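Local coordinates for protein fatty acid synthase 1, isoform A (Drosophila melanogaster, PDB 6FN6) that probably carries out the ketoreduction, dehydration and NADPH-dependent enoyl reduction steps within a multifunctional enzyme that builds long-chain saturated fatty acids, at residues E791-S796 with F806-K811; T734-V739 with E769-R774; Q43-M48 with I104-S109; N186-Y191 with G966-R971. All coordinates share one frame; numbering follows the deposited sequence.

Interaction 1. Residues E791-S796 with F806-K811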
loop_
_atom_site.group_PDB
_atom_site.type_symbol
_atom_site.label_atom_id
_atom_site.label_comp_id
_atom_site.label_asym_id
_atom_site.label_seq_id
_atom_site.Cartn_x
_atom_site.Cartn_y
_atom_site.Cartn_z
ATOM N N GLU A 791 10.328 3.018 -6.032
ATOM C CA GLU A 791 11.001 1.736 -5.815
ATOM C C GLU A 791 11.960 1.795 -4.626
ATOM O O GLU A 791 12.225 0.780 -3.981
ATOM C CB GLU A 791 11.753 1.292 -7.080
ATOM C CG GLU A 791 12.975 2.134 -7.454
ATOM C CD GLU A 791 12.613 3.464 -8.090
ATOM O OE1 GLU A 791 11.440 3.646 -8.482
ATOM O OE2 GLU A 791 13.509 4.329 -8.198
ATOM N N LYS A 792 12.469 2.987 -4.333
ATOM C CA LYS A 792 13.373 3.170 -3.206
ATOM C C LYS A 792 12.607 3.197 -1.887
ATOM O O LYS A 792 13.178 2.930 -0.829
ATOM C CB LYS A 792 14.182 4.459 -3.366
ATOM C CG LYS A 792 15.093 4.480 -4.585
ATOM C CD LYS A 792 15.718 5.853 -4.785
ATOM C CE LYS A 792 16.317 5.995 -6.176
ATOM N NZ LYS A 792 16.712 7.402 -6.479
ATOM N N LEU A 793 11.319 3.527 -1.947
ATOM C CA LEU A 793 10.479 3.517 -0.752
ATOM C C LEU A 793 10.090 2.087 -0.395
ATOM O O LEU A 793 10.241 1.662 0.750
ATOM C CB LEU A 793 9.225 4.372 -0.961
ATOM C CG LEU A 793 8.369 4.662 0.280
ATOM C CD1 LEU A 793 7.613 5.964 0.112
ATOM C CD2 LEU A 793 7.382 3.541 0.574
ATOM N N GLN A 794 9.584 1.350 -1.378
ATOM C CA GLN A 794 9.203 -0.041 -1.168
ATOM C C GLN A 794 10.415 -0.859 -0.724
ATOM O O GLN A 794 10.285 -1.813 0.047
ATOM C CB GLN A 794 8.583 -0.634 -2.436
ATOM C CG GLN A 794 7.086 -0.370 -2.579
ATOM C CD GLN A 794 6.251 -1.139 -1.559
ATOM O OE1 GLN A 794 6.788 -1.778 -0.655
ATOM N NE2 GLN A 794 4.932 -1.082 -1.708
ATOM N N ALA A 795 11.591 -0.483 -1.216
ATOM C CA ALA A 795 12.827 -1.144 -0.818
ATOM C C ALA A 795 13.141 -0.810 0.635
ATOM O O ALA A 795 13.665 -1.644 1.375
ATOM C CB ALA A 795 13.973 -0.726 -1.723
ATOM N N SER A 796 12.809 0.413 1.037
ATOM C CA SER A 796 13.028 0.858 2.409
ATOM C C SER A 796 12.066 0.146 3.351
ATOM O O SER A 796 12.389 -0.110 4.510
ATOM C CB SER A 796 12.849 2.375 2.523
ATOM O OG SER A 796 13.728 3.068 1.653
ATOM N N PHE A 806 8.005 3.144 10.501
ATOM C CA PHE A 806 8.378 3.879 9.299
ATOM C C PHE A 806 7.995 5.349 9.426
ATOM O O PHE A 806 6.860 5.682 9.762
ATOM C CB PHE A 806 7.704 3.261 8.074
ATOM C CG PHE A 806 8.392 3.574 6.778
ATOM C CD1 PHE A 806 8.077 4.718 6.063
ATOM C CD2 PHE A 806 9.349 2.714 6.267
ATOM C CE1 PHE A 806 8.708 4.998 4.865
ATOM C CE2 PHE A 806 9.983 2.990 5.071
ATOM C CZ PHE A 806 9.661 4.133 4.369
ATOM N N LEU A 807 8.953 6.221 9.140
ATOM C CA LEU A 807 8.765 7.657 9.303
ATOM C C LEU A 807 8.934 8.369 7.969
ATOM O O LEU A 807 10.057 8.627 7.534
ATOM C CB LEU A 807 9.759 8.205 10.327
ATOM C CG LEU A 807 9.823 7.430 11.644
ATOM C CD1 LEU A 807 10.980 7.916 12.500
ATOM C CD2 LEU A 807 8.510 7.549 12.397
ATOM N N GLU A 808 7.817 8.679 7.317
ATOM C CA GLU A 808 7.863 9.301 5.999
ATOM C C GLU A 808 7.889 10.822 6.122
ATOM O O GLU A 808 7.025 11.418 6.765
ATOM C CB GLU A 808 6.665 8.861 5.153
ATOM C CG GLU A 808 6.702 9.363 3.718
ATOM C CD GLU A 808 7.941 8.907 2.970
ATOM O OE1 GLU A 808 8.300 7.717 3.082
ATOM O OE2 GLU A 808 8.561 9.738 2.275
ATOM N N ILE A 809 8.890 11.440 5.506
ATOM C CA ILE A 809 8.989 12.895 5.477
ATOM C C ILE A 809 9.056 13.397 4.035
ATOM O O ILE A 809 9.274 14.583 3.795
ATOM C CB ILE A 809 10.196 13.385 6.295
ATOM C CG1 ILE A 809 11.492 12.749 5.785
ATOM C CG2 ILE A 809 9.987 13.070 7.769
ATOM C CD1 ILE A 809 12.745 13.361 6.371
ATOM N N GLY A 810 8.874 12.484 3.084
ATOM C CA GLY A 810 8.769 12.833 1.678
ATOM C C GLY A 810 7.328 13.161 1.338
ATOM O O GLY A 810 6.466 13.103 2.214
ATOM N N LYS A 811 7.060 13.517 0.083
ATOM C CA LYS A 811 5.718 13.946 -0.302
ATOM C C LYS A 811 5.208 13.287 -1.582
ATOM O O LYS A 811 4.002 13.258 -1.823
ATOM C CB LYS A 811 5.689 15.466 -0.474
ATOM C CG LYS A 811 6.014 16.244 0.796
ATOM C CD LYS A 811 4.980 16.006 1.886
ATOM C CE LYS A 811 5.326 16.769 3.152
ATOM N NZ LYS A 811 5.208 18.238 2.965
#

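Interaction 2. Residues T734-V739 with E769-R774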
loop_
_atom_site.group_PDB
_atom_site.type_symbol
_atom_site.label_atom_id
_atom_site.label_comp_id
_atom_site.label_asym_id
_atom_site.label_seq_id
_atom_site.Cartn_x
_atom_site.Cartn_y
_atom_site.Cartn_z
ATOM N N THR A 734 22.263 2.549 16.542
ATOM C CA THR A 734 23.083 2.138 15.413
ATOM C C THR A 734 22.490 2.758 14.151
ATOM O O THR A 734 21.293 2.625 13.884
ATOM C CB THR A 734 23.159 0.606 15.288
ATOM O OG1 THR A 734 23.886 0.069 16.402
ATOM C CG2 THR A 734 23.844 0.190 13.988
ATOM N N VAL A 735 23.327 3.449 13.385
ATOM C CA VAL A 735 22.853 4.209 12.242
ATOM C C VAL A 735 23.301 3.609 10.914
ATOM O O VAL A 735 24.475 3.300 10.713
ATOM C CB VAL A 735 23.306 5.681 12.355
ATOM C CG1 VAL A 735 22.979 6.451 11.090
ATOM C CG2 VAL A 735 22.653 6.345 13.551
ATOM N N PHE A 736 22.333 3.445 10.017
ATOM C CA PHE A 736 22.599 3.154 8.615
ATOM C C PHE A 736 22.206 4.387 7.797
ATOM O O PHE A 736 21.248 5.079 8.139
ATOM C CB PHE A 736 21.819 1.923 8.151
ATOM C CG PHE A 736 22.260 0.644 8.807
ATOM C CD1 PHE A 736 23.263 -0.128 8.243
ATOM C CD2 PHE A 736 21.673 0.214 9.988
ATOM C CE1 PHE A 736 23.674 -1.307 8.847
ATOM C CE2 PHE A 736 22.081 -0.963 10.594
ATOM C CZ PHE A 736 23.083 -1.723 10.023
ATOM N N THR A 737 22.954 4.681 6.738
ATOM C CA THR A 737 22.622 5.821 5.887
ATOM C C THR A 737 22.912 5.564 4.418
ATOM O O THR A 737 23.482 4.538 4.049
ATOM C CB THR A 737 23.392 7.095 6.303
ATOM O OG1 THR A 737 24.803 6.870 6.185
ATOM C CG2 THR A 737 23.057 7.482 7.724
ATOM N N THR A 738 22.502 6.519 3.589
ATOM C CA THR A 738 22.780 6.483 2.162
ATOM C C THR A 738 23.244 7.862 1.696
ATOM O O THR A 738 22.939 8.875 2.328
ATOM C CB THR A 738 21.544 6.040 1.362
ATOM O OG1 THR A 738 20.405 6.812 1.761
ATOM C CG2 THR A 738 21.262 4.563 1.604
ATOM N N VAL A 739 23.985 7.896 0.592
ATOM C CA VAL A 739 24.538 9.143 0.070
ATOM C C VAL A 739 24.440 9.183 -1.449
ATOM O O VAL A 739 24.390 8.143 -2.107
ATOM C CB VAL A 739 25.999 9.334 0.512
ATOM C CG1 VAL A 739 26.078 9.564 2.011
ATOM C CG2 VAL A 739 26.848 8.134 0.096
ATOM N N GLU A 769 19.157 -1.833 0.222
ATOM C CA GLU A 769 18.319 -2.885 0.782
ATOM C C GLU A 769 19.156 -4.116 1.120
ATOM O O GLU A 769 19.081 -4.643 2.230
ATOM C CB GLU A 769 17.196 -3.253 -0.191
ATOM C CG GLU A 769 16.239 -4.310 0.334
ATOM C CD GLU A 769 15.203 -4.715 -0.694
ATOM O OE1 GLU A 769 14.956 -3.925 -1.632
ATOM O OE2 GLU A 769 14.642 -5.824 -0.572
ATOM N N GLN A 770 19.954 -4.571 0.158
ATOM C CA GLN A 770 20.804 -5.736 0.361
ATOM C C GLN A 770 21.807 -5.455 1.470
ATOM O O GLN A 770 22.057 -6.306 2.320
ATOM C CB GLN A 770 21.537 -6.117 -0.929
ATOM C CG GLN A 770 20.655 -6.762 -1.991
ATOM C CD GLN A 770 19.663 -5.790 -2.593
ATOM O OE1 GLN A 770 20.021 -4.674 -2.971
ATOM N NE2 GLN A 770 18.407 -6.209 -2.686
ATOM N N LEU A 771 22.371 -4.251 1.458
ATOM C CA LEU A 771 23.380 -3.863 2.436
ATOM C C LEU A 771 22.845 -3.953 3.858
ATOM O O LEU A 771 23.488 -4.523 4.739
ATOM C CB LEU A 771 23.867 -2.440 2.153
ATOM C CG LEU A 771 24.943 -1.854 3.077
ATOM C CD1 LEU A 771 25.805 -0.863 2.312
ATOM C CD2 LEU A 771 24.343 -1.179 4.308
ATOM N N VAL A 772 21.665 -3.382 4.076
ATOM C CA VAL A 772 21.075 -3.324 5.407
ATOM C C VAL A 772 20.697 -4.718 5.881
ATOM O O VAL A 772 20.986 -5.092 7.016
ATOM C CB VAL A 772 19.861 -2.380 5.427
ATOM C CG1 VAL A 772 19.087 -2.513 6.739
ATOM C CG2 VAL A 772 20.313 -0.950 5.220
ATOM N N LEU A 773 20.039 -5.480 5.015
ATOM C CA LEU A 773 19.621 -6.831 5.360
ATOM C C LEU A 773 20.846 -7.696 5.658
ATOM O O LEU A 773 20.804 -8.564 6.529
ATOM C CB LEU A 773 18.789 -7.444 4.231
ATOM C CG LEU A 773 17.422 -6.803 3.971
ATOM C CD1 LEU A 773 16.737 -7.461 2.784
ATOM C CD2 LEU A 773 16.525 -6.878 5.199
ATOM N N ARG A 774 21.934 -7.458 4.928
ATOM C CA ARG A 774 23.179 -8.193 5.148
ATOM C C ARG A 774 23.792 -7.872 6.506
ATOM O O ARG A 774 24.235 -8.768 7.228
ATOM C CB ARG A 774 24.202 -7.870 4.060
ATOM C CG ARG A 774 24.488 -9.009 3.100
ATOM C CD ARG A 774 25.719 -8.703 2.267
ATOM N NE ARG A 774 25.469 -7.637 1.300
ATOM C CZ ARG A 774 25.072 -7.831 0.045
ATOM N NH1 ARG A 774 24.873 -9.059 -0.421
ATOM N NH2 ARG A 774 24.875 -6.789 -0.750
#

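Interaction 3. Residues Q43-M48 with I104-S109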
loop_
_atom_site.group_PDB
_atom_site.type_symbol
_atom_site.label_atom_id
_atom_site.label_comp_id
_atom_site.label_asym_id
_atom_site.label_seq_id
_atom_site.Cartn_x
_atom_site.Cartn_y
_atom_site.Cartn_z
ATOM N N GLN A 43 -19.339 2.552 -22.114
ATOM C CA GLN A 43 -19.918 2.084 -23.367
ATOM C C GLN A 43 -19.343 0.743 -23.807
ATOM O O GLN A 43 -20.077 -0.235 -23.952
ATOM C CB GLN A 43 -19.706 3.126 -24.466
ATOM C CG GLN A 43 -20.652 4.311 -24.368
ATOM C CD GLN A 43 -20.393 5.359 -25.428
ATOM O OE1 GLN A 43 -19.347 5.361 -26.075
ATOM N NE2 GLN A 43 -21.350 6.261 -25.612
ATOM N N THR A 44 -18.031 0.696 -24.009
ATOM C CA THR A 44 -17.386 -0.508 -24.517
ATOM C C THR A 44 -17.623 -1.703 -23.600
ATOM O O THR A 44 -17.812 -2.822 -24.072
ATOM C CB THR A 44 -15.868 -0.309 -24.688
ATOM O OG1 THR A 44 -15.306 0.199 -23.471
ATOM C CG2 THR A 44 -15.580 0.660 -25.830
ATOM N N PHE A 45 -17.615 -1.464 -22.294
ATOM C CA PHE A 45 -17.811 -2.539 -21.326
ATOM C C PHE A 45 -19.199 -3.157 -21.445
ATOM O O PHE A 45 -19.359 -4.371 -21.319
ATOM C CB PHE A 45 -17.590 -2.028 -19.902
ATOM C CG PHE A 45 -17.688 -3.102 -18.857
ATOM C CD1 PHE A 45 -16.738 -4.110 -18.790
ATOM C CD2 PHE A 45 -18.720 -3.099 -17.937
ATOM C CE1 PHE A 45 -16.823 -5.100 -17.829
ATOM C CE2 PHE A 45 -18.809 -4.086 -16.973
ATOM C CZ PHE A 45 -17.859 -5.087 -16.919
ATOM N N ALA A 46 -20.202 -2.321 -21.687
ATOM C CA ALA A 46 -21.566 -2.807 -21.850
ATOM C C ALA A 46 -21.712 -3.560 -23.166
ATOM O O ALA A 46 -22.472 -4.525 -23.265
ATOM C CB ALA A 46 -22.550 -1.651 -21.789
ATOM N N LYS A 47 -20.971 -3.115 -24.174
ATOM C CA LYS A 47 -21.051 -3.706 -25.501
ATOM C C LYS A 47 -20.577 -5.161 -25.478
ATOM O O LYS A 47 -21.226 -6.037 -26.048
ATOM C CB LYS A 47 -20.233 -2.886 -26.501
ATOM C CG LYS A 47 -20.613 -3.131 -27.954
ATOM C CD LYS A 47 -19.890 -2.173 -28.891
ATOM C CE LYS A 47 -20.185 -2.487 -30.353
ATOM N NZ LYS A 47 -21.623 -2.269 -30.692
ATOM N N MET A 48 -19.453 -5.415 -24.813
ATOM C CA MET A 48 -18.900 -6.767 -24.761
ATOM C C MET A 48 -19.739 -7.663 -23.856
ATOM O O MET A 48 -19.729 -8.885 -24.003
ATOM C CB MET A 48 -17.441 -6.768 -24.280
ATOM C CG MET A 48 -17.122 -5.866 -23.098
ATOM S SD MET A 48 -15.355 -5.805 -22.727
ATOM C CE MET A 48 -14.692 -5.062 -24.218
ATOM N N ILE A 104 -14.479 -1.509 -12.873
ATOM C CA ILE A 104 -15.863 -1.413 -13.327
ATOM C C ILE A 104 -16.562 -2.761 -13.200
ATOM O O ILE A 104 -16.035 -3.788 -13.623
ATOM C CB ILE A 104 -15.934 -0.891 -14.777
ATOM C CG1 ILE A 104 -17.390 -0.604 -15.162
ATOM C CG2 ILE A 104 -15.308 -1.894 -15.749
ATOM C CD1 ILE A 104 -17.539 0.180 -16.447
ATOM N N THR A 105 -17.753 -2.750 -12.610
ATOM C CA THR A 105 -18.533 -3.969 -12.433
ATOM C C THR A 105 -20.026 -3.699 -12.591
ATOM O O THR A 105 -20.508 -2.613 -12.264
ATOM C CB THR A 105 -18.290 -4.602 -11.049
ATOM O OG1 THR A 105 -18.621 -3.660 -10.023
ATOM C CG2 THR A 105 -16.838 -5.028 -10.894
ATOM N N ILE A 106 -20.751 -4.693 -13.095
ATOM C CA ILE A 106 -22.203 -4.614 -13.199
ATOM C C ILE A 106 -22.806 -5.119 -11.889
ATOM O O ILE A 106 -22.682 -6.302 -11.569
ATOM C CB ILE A 106 -22.727 -5.414 -14.408
ATOM C CG1 ILE A 106 -22.245 -4.772 -15.708
ATOM C CG2 ILE A 106 -24.252 -5.486 -14.388
ATOM C CD1 ILE A 106 -22.493 -5.604 -16.948
ATOM N N PRO A 107 -23.460 -4.224 -11.125
ATOM C CA PRO A 107 -23.944 -4.597 -9.790
ATOM C C PRO A 107 -25.151 -5.532 -9.792
ATOM O O PRO A 107 -25.878 -5.620 -10.782
ATOM C CB PRO A 107 -24.321 -3.249 -9.173
ATOM C CG PRO A 107 -24.719 -2.415 -10.335
ATOM C CD PRO A 107 -23.816 -2.831 -11.462
ATOM N N GLU A 108 -25.346 -6.224 -8.675
ATOM C CA GLU A 108 -26.514 -7.074 -8.479
ATOM C C GLU A 108 -27.779 -6.220 -8.509
ATOM O O GLU A 108 -28.728 -6.519 -9.233
ATOM C CB GLU A 108 -26.403 -7.831 -7.151
ATOM C CG GLU A 108 -27.591 -8.725 -6.815
ATOM C CD GLU A 108 -27.645 -9.975 -7.672
ATOM O OE1 GLU A 108 -26.637 -10.282 -8.344
ATOM O OE2 GLU A 108 -28.695 -10.653 -7.672
ATOM N N SER A 109 -27.774 -5.154 -7.715
ATOM C CA SER A 109 -28.903 -4.232 -7.634
ATOM C C SER A 109 -28.421 -2.785 -7.660
ATOM O O SER A 109 -27.834 -2.302 -6.691
ATOM C CB SER A 109 -29.714 -4.490 -6.364
ATOM O OG SER A 109 -30.729 -3.513 -6.203
#

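Interaction 4. Residues N186-Y191 with G966-R971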
loop_
_atom_site.group_PDB
_atom_site.type_symbol
_atom_site.label_atom_id
_atom_site.label_comp_id
_atom_site.label_asym_id
_atom_site.label_seq_id
_atom_site.Cartn_x
_atom_site.Cartn_y
_atom_site.Cartn_z
ATOM N N ASN A 186 -12.886 27.239 -2.753
ATOM C CA ASN A 186 -12.665 28.631 -2.384
ATOM C C ASN A 186 -11.569 29.275 -3.231
ATOM O O ASN A 186 -11.705 30.415 -3.673
ATOM C CB ASN A 186 -12.309 28.729 -0.900
ATOM C CG ASN A 186 -12.426 30.142 -0.367
ATOM O OD1 ASN A 186 -12.391 31.111 -1.126
ATOM N ND2 ASN A 186 -12.578 30.267 0.946
ATOM N N LEU A 187 -10.480 28.545 -3.448
ATOM C CA LEU A 187 -9.370 29.059 -4.241
ATOM C C LEU A 187 -9.785 29.173 -5.707
ATOM O O LEU A 187 -10.238 28.204 -6.314
ATOM C CB LEU A 187 -8.145 28.154 -4.095
ATOM C CG LEU A 187 -6.834 28.645 -4.716
ATOM C CD1 LEU A 187 -6.346 29.921 -4.044
ATOM C CD2 LEU A 187 -5.772 27.560 -4.637
ATOM N N ARG A 188 -9.619 30.365 -6.270
ATOM C CA ARG A 188 -10.043 30.642 -7.639
ATOM C C ARG A 188 -8.934 30.349 -8.638
ATOM O O ARG A 188 -8.445 31.251 -9.315
ATOM C CB ARG A 188 -10.484 32.098 -7.773
ATOM C CG ARG A 188 -11.495 32.544 -6.733
ATOM C CD ARG A 188 -11.808 34.024 -6.887
ATOM N NE ARG A 188 -12.593 34.307 -8.086
ATOM C CZ ARG A 188 -12.797 35.527 -8.574
ATOM N NH1 ARG A 188 -12.268 36.582 -7.971
ATOM N NH2 ARG A 188 -13.525 35.692 -9.670
ATOM N N GLU A 189 -8.545 29.082 -8.726
ATOM C CA GLU A 189 -7.491 28.666 -9.641
ATOM C C GLU A 189 -7.959 27.477 -10.472
ATOM O O GLU A 189 -9.053 26.954 -10.260
ATOM C CB GLU A 189 -6.227 28.307 -8.861
ATOM C CG GLU A 189 -5.538 29.486 -8.187
ATOM C CD GLU A 189 -5.063 30.535 -9.172
ATOM O OE1 GLU A 189 -4.913 31.706 -8.762
ATOM O OE2 GLU A 189 -4.829 30.188 -10.351
ATOM N N LEU A 190 -7.129 27.054 -11.420
ATOM C CA LEU A 190 -7.497 25.971 -12.322
ATOM C C LEU A 190 -7.282 24.611 -11.661
ATOM O O LEU A 190 -6.162 24.259 -11.289
ATOM C CB LEU A 190 -6.699 26.063 -13.626
ATOM C CG LEU A 190 -7.041 25.037 -14.707
ATOM C CD1 LEU A 190 -8.482 25.184 -15.165
ATOM C CD2 LEU A 190 -6.092 25.167 -15.889
ATOM N N TYR A 191 -8.371 23.859 -11.515
ATOM C CA TYR A 191 -8.329 22.502 -10.979
ATOM C C TYR A 191 -8.743 21.493 -12.041
ATOM O O TYR A 191 -9.700 21.725 -12.783
ATOM C CB TYR A 191 -9.265 22.360 -9.777
ATOM C CG TYR A 191 -8.736 22.905 -8.471
ATOM C CD1 TYR A 191 -7.845 22.169 -7.700
ATOM C CD2 TYR A 191 -9.143 24.145 -7.997
ATOM C CE1 TYR A 191 -7.368 22.656 -6.500
ATOM C CE2 TYR A 191 -8.671 24.641 -6.798
ATOM C CZ TYR A 191 -7.783 23.891 -6.052
ATOM O OH TYR A 191 -7.308 24.381 -4.856
ATOM N N GLY A 966 -23.120 39.548 -6.244
ATOM C CA GLY A 966 -23.381 39.063 -4.903
ATOM C C GLY A 966 -22.288 38.126 -4.418
ATOM O O GLY A 966 -21.948 38.115 -3.234
ATOM N N LEU A 967 -21.739 37.339 -5.340
ATOM C CA LEU A 967 -20.662 36.411 -5.018
ATOM C C LEU A 967 -19.424 37.152 -4.528
ATOM O O LEU A 967 -18.873 36.833 -3.474
ATOM C CB LEU A 967 -20.310 35.556 -6.241
ATOM C CG LEU A 967 -19.108 34.613 -6.111
ATOM C CD1 LEU A 967 -19.287 33.654 -4.942
ATOM C CD2 LEU A 967 -18.887 33.845 -7.408
ATOM N N MET A 968 -18.991 38.144 -5.297
ATOM C CA MET A 968 -17.791 38.901 -4.963
ATOM C C MET A 968 -17.963 39.642 -3.640
ATOM O O MET A 968 -17.032 39.726 -2.837
ATOM C CB MET A 968 -17.457 39.886 -6.084
ATOM C CG MET A 968 -16.999 39.220 -7.379
ATOM S SD MET A 968 -15.619 38.071 -7.171
ATOM C CE MET A 968 -14.394 39.129 -6.400
ATOM N N ILE A 969 -19.155 40.182 -3.417
ATOM C CA ILE A 969 -19.435 40.909 -2.188
ATOM C C ILE A 969 -19.361 39.934 -1.019
ATOM O O ILE A 969 -18.784 40.246 0.023
ATOM C CB ILE A 969 -20.806 41.624 -2.261
ATOM C CG1 ILE A 969 -20.782 42.691 -3.360
ATOM C CG2 ILE A 969 -21.170 42.253 -0.914
ATOM C CD1 ILE A 969 -22.143 43.255 -3.712
ATOM N N ARG A 970 -19.945 38.753 -1.198
ATOM C CA ARG A 970 -19.912 37.726 -0.164
ATOM C C ARG A 970 -18.469 37.348 0.160
ATOM O O ARG A 970 -18.093 37.228 1.325
ATOM C CB ARG A 970 -20.698 36.485 -0.598
ATOM C CG ARG A 970 -20.800 35.430 0.493
ATOM C CD ARG A 970 -21.670 34.252 0.091
ATOM N NE ARG A 970 -21.076 33.462 -0.985
ATOM C CZ ARG A 970 -20.077 32.601 -0.819
ATOM N NH1 ARG A 970 -19.531 32.432 0.378
ATOM N NH2 ARG A 970 -19.607 31.922 -1.856
ATOM N N ARG A 971 -17.661 37.169 -0.881
ATOM C CA ARG A 971 -16.265 36.800 -0.705
ATOM C C ARG A 971 -15.479 37.899 0.012
ATOM O O ARG A 971 -14.644 37.610 0.871
ATOM C CB ARG A 971 -15.625 36.493 -2.060
ATOM C CG ARG A 971 -16.124 35.204 -2.699
ATOM C CD ARG A 971 -15.447 34.941 -4.035
ATOM N NE ARG A 971 -15.720 33.595 -4.533
ATOM C CZ ARG A 971 -15.570 33.216 -5.799
ATOM N NH1 ARG A 971 -15.150 34.078 -6.714
ATOM N NH2 ARG A 971 -15.844 31.968 -6.154
#

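Interaction 1. Residues E791-S796 with F806-K811
The ring of Phe-806 is approached by Ser-796 at its edge, with Ser-796 CB 3.9 Å from Phe-806 CE2 and close to the ring plane. Ser-796 O and Glu-808 OE1 also lie at the rim, both in plane. Leu-793 comes in obliquely, its CG 4.3 Å from Phe-806 CZ, and its methyl CD1 turns to the other flat group, resting 3.5 Å from Glu-808 OE1. Leu-793 can span both because its CG stands anti to the backbone N (chi1 -170°), which swings the branch out to the strand. No hydrogen bond crosses the contact, and the polar groups are served elsewhere. Glu-808 OE1 bonds to Asn-786 ND2, while OE2, reached because the chain bends at chi2, accepts Gly-810 N at 2.9 Å from the anti side, 31° out of the carboxylate plane. Held at both oxygens, the buried carboxylate is probably restrained in its rotation. Ser-796 OG is likewise gripped twice, by Lys-792 O in the preceding helical turn and by His-714 NE2. The pairing illustrates a beta-alpha-beta crossover in the Rossmann-type, probably NADPH-binding, part of the enoylreductase: helix 791-797 links strand 781-786 to its parallel neighbour 804-808 and runs nearly antiparallel to the latter, 156° between short axes 11.2 Å apart. Strand 830-833 flanks the far edge of 804-808, bringing Phe-831 against the Phe-806 ring, and Met-822 of the second subunit packs on Leu-793.

Interaction 2. Residues T734-V739 with E769-R774
Phe-736 gives up more surface here than either of its two partners, Val-772 and Leu-771, and the three together make an example of an aromatic side chain bridging a parallel sheet and the helix packed on it. One ring atom does most of the touching: Phe-736 CD1 lies 4.2 Å from Leu-771 CD2 and 4.3 Å from Val-772 CG2. Both methyls come at the ring obliquely and stand side by side, Leu-771 CD2 being 4.1 Å from Val-772 CG2, so consecutive residues of one helical turn form a small hydrocarbon patch beside the CD1 corner of the ring. Leu-771 gets there by a long reach, with CG anti to its backbone N (chi1 -180°), whereas branched Val-772 needs only its short arm, since its backbone is the nearer one: CA of Phe-736 and CA of Val-772 are 7.4 Å apart. The interface is purely apolar, with no hydrogen bond across it. Strand 734-739 is paired in parallel with 710-713 on one side and 760-762 on the other in the Rossmann-type sheet, and Phe-736 also packs on Leu-712. Helix 768-775 lies over one face of that sheet, while helix 719-731 packs on Val-735 and Thr-737, whose side chains alternate with that of Phe-736.

Interaction 3. Residues Q43-M48 with I104-S109
Phe-45 and Ile-104 join the central helix to the curved antiparallel sheet of what is predicted to be the N-terminal hotdog fold of the dehydratase. Phe-45 sits near the C-terminal end of the central helix 34-48, and Ile-104 near the end of strand 98-105. The Phe-45 side chain leaves the helix with CG anti to the backbone N (chi1 -176°), which carries the ring down onto the strand. There Ile-104 presents two branches. Its methyl CG2 makes a CH-pi contact, 3.9 Å from the centroid of the Phe-45 ring and only 6° off the normal, while its CD1 reaches back along the other side chain to lie 3.8 Å from Phe-45 CD2; the two side chains thus overlap lengthwise, pointing opposite ways. Beyond the strand end, Ile-106 supplies a further wall, crossing the aromatic obliquely on the more exposed side of an otherwise buried contact. No hydrogen bond crosses the contact. Phe-83 of strand 76-83 meets the Phe-45 ring at an inclined angle and also touches Ile-104, so the aromatic is gripped by more than one strand of the sheet. At the outer corner of the ring, Phe-45 CE2 rests 3.7 Å from Ile-106 CG1, with Ile-106 CD1 4.0 Å from the same Phe-45 CE2.

Interaction 4. Residues N186-Y191 with G966-R971
Arg-188 meets Arg-971 and Met-968 where a loop of the predicted C-terminal hotdog of the dehydratase faces helix 963-974 of the ketoreductase, a Rossmann-type domain, making this a contact between domains. On one face of the Arg-188 guanidinium lie both partners: NH1 of Arg-971 and, on the same side, the sulfur of Met-968, whose SD is 3.8 Å from Arg-188 NH1. The methyl follows, Met-968 CE being 3.7 Å from Arg-188 NH1. Met-968 crosses the arginine at about a right angle, its chain folded at chi2 and chi3 to lay the thioether over the cation. The two guanidinium planes are inclined by 46°, and Arg-188 NE is modelled 2.9 Å from Arg-971 NH1, a meeting of two donors with no hydrogen bond between them. An acid in the next shell can account for the two cations lying so close. Glu-137 of helix 131-141 forms a salt bridge through OE1 to Arg-188 NH2 and another through OE2 to Arg-971 NH2, so one carboxylate spans both and probably offsets their charge. Tyr-964 OH bonds to Arg-188 NH2 as well, adding a hold from the ketoreductase side. Further out, Arg-188 is the centre of an inverse gamma turn, closed by a weak bond from Glu-189 N to Leu-187 O, which projects its side chain at the helix. The Arg-971 guanidinium is sandwiched: Arg-188 CG lies 3.9 Å above one face, near the rim, and Leu-967 CD2 3.6 Å above the opposite one.

Interactions 1 and 2 share the six-stranded parallel sheet of the Rossmann-type, probably NADPH-binding, part of the enoylreductase; their centres are 14 Å apart and they touch where Ala-795 CB meets Glu-769 OE1, 3.3 Å away, so helices 768-775 and 791-797 pack side by side. Interaction 3 stands alone in the predicted N-terminal hotdog, its centre 37 and 49 Å from those of interactions 1 and 2. Along the chain, interaction 3 closes first, and interaction 4 then opens a loop of 774 residues that encloses interaction 2 and, after it, interaction 1. Three contacts lie within single domains, whereas interaction 4, centred 37 Å from interaction 1 and 39 Å from interaction 3, joins dehydratase to ketoreductase.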